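Local coordinates for cobalamin-binding protein (Desulfitobacterium hafniense, PDB 4JGI) that binds methylcobalamin and probably serves as the corrinoid-carrying subunit of an O-demethylase system, at residues Asn107-Arg110 with Thr111-Ala115. Numbering follows the deposited sequence.
Sequences NIFR and TMAEA
Thr111 grips the carbonyl oxygen of Asn107 twice: its backbone N donates to Asn107 O over 3.0 Å, and Thr111 OG1 reaches Asn107 O at 2.9 Å from the opposite face of the carbonyl plane. That second grip follows from chi1 of -59°, which swings OG1 back beside its own N. Further i to i+4 backbone bonds continue the helix, among them Ala113 N to Phe109 O at 2.8 Å.

Two waters tie the polar flank together. One accepts from Arg110 NE and donates to Thr111 OG1, with a weak, long bond to Glu114 OE1; the other joins Arg110 NH2 to the same hydroxyl. Arg110 and Glu114 run side by side, yet Arg110 NE stays 4.7 Å from Glu114 OE1, and the guanidinium makes its salt bridge with Asp122 through NH1.

Apolar contacts are lighter: Ala113 CB sits over one face of the Phe109 ring, near its rim, and Ile108 CG2 meets Met112 CE at 4.2 Å.

All this belongs to helix 104-115, the crossover between parallel strands 91-96 and 119-122 of the Rossmann-like domain. Ile108 and Phe109 touch the cobalamin, Phe109 and Met112 pack on helix 199-209, and Thr111 faces helix 60-77.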
# COMPACT_ATOMS: atom_id res chain seq x y z
N ASN A 107 5.41 2.28 7.36
CA ASN A 107 4.36 1.62 8.15
C ASN A 107 2.93 2.10 7.84
O ASN A 107 1.98 1.36 8.01
CB ASN A 107 4.73 1.71 9.61
CG ASN A 107 5.91 0.89 9.98
OD1 ASN A 107 6.32 0.05 9.25
ND2 ASN A 107 6.41 1.11 11.15
N ILE A 108 2.79 3.37 7.46
CA ILE A 108 1.53 3.88 6.93
C ILE A 108 1.11 3.11 5.69
O ILE A 108 0.01 2.61 5.59
CB ILE A 108 1.58 5.42 6.69
CG1 ILE A 108 1.78 6.13 8.00
CG2 ILE A 108 0.35 5.87 5.97
CD1 ILE A 108 1.98 7.64 7.86
N PHE A 109 2.05 2.91 4.78
CA PHE A 109 1.80 2.10 3.63
C PHE A 109 1.50 0.65 3.97
O PHE A 109 0.55 0.11 3.41
CB PHE A 109 2.98 2.23 2.67
CG PHE A 109 2.86 1.31 1.48
CD1 PHE A 109 1.96 1.60 0.43
CD2 PHE A 109 3.57 0.16 1.40
CE1 PHE A 109 1.79 0.70 -0.64
CE2 PHE A 109 3.41 -0.70 0.33
CZ PHE A 109 2.54 -0.42 -0.71
N ARG A 110 2.24 0.06 4.89
CA ARG A 110 2.01 -1.29 5.30
C ARG A 110 0.57 -1.43 5.78
O ARG A 110 -0.15 -2.39 5.41
CB ARG A 110 2.99 -1.67 6.44
CG ARG A 110 2.77 -3.05 6.97
CD ARG A 110 3.62 -3.27 8.21
NE ARG A 110 3.23 -2.40 9.31
CZ ARG A 110 3.96 -2.12 10.40
NH1 ARG A 110 5.21 -2.51 10.53
NH2 ARG A 110 3.44 -1.32 11.34
N THR A 111 0.08 -0.48 6.59
CA THR A 111 -1.27 -0.60 7.15
C THR A 111 -2.28 -0.49 5.99
O THR A 111 -3.23 -1.28 5.97
CB THR A 111 -1.51 0.49 8.18
OG1 THR A 111 -0.50 0.35 9.22
CG2 THR A 111 -2.95 0.41 8.72
N MET A 112 -2.12 0.44 5.07
CA MET A 112 -3.06 0.60 3.93
C MET A 112 -3.03 -0.63 3.06
O MET A 112 -4.07 -1.07 2.62
CB MET A 112 -2.78 1.84 3.13
CG MET A 112 -3.03 3.11 3.94
SD MET A 112 -2.55 4.44 2.83
CE MET A 112 -3.16 5.87 3.71
N ALA A 113 -1.85 -1.18 2.84
CA ALA A 113 -1.74 -2.33 1.93
C ALA A 113 -2.39 -3.58 2.52
O ALA A 113 -3.11 -4.32 1.85
CB ALA A 113 -0.27 -2.60 1.63
N GLU A 114 -2.17 -3.81 3.83
CA GLU A 114 -2.79 -4.89 4.58
C GLU A 114 -4.34 -4.74 4.55
O GLU A 114 -5.02 -5.70 4.31
CB GLU A 114 -2.19 -5.02 6.01
CG GLU A 114 -0.80 -5.61 5.95
CD GLU A 114 -0.15 -5.85 7.36
OE1 GLU A 114 -0.47 -5.06 8.30
OE2 GLU A 114 0.69 -6.79 7.51
N ALA A 115 -4.82 -3.54 4.75
CA ALA A 115 -6.24 -3.27 4.73
C ALA A 115 -6.84 -3.41 3.34
O ALA A 115 -8.05 -3.53 3.22
CB ALA A 115 -6.51 -1.86 5.25
O HOH W 1 0.46 -2.21 9.93
O HOH W 2 1.52 0.76 11.49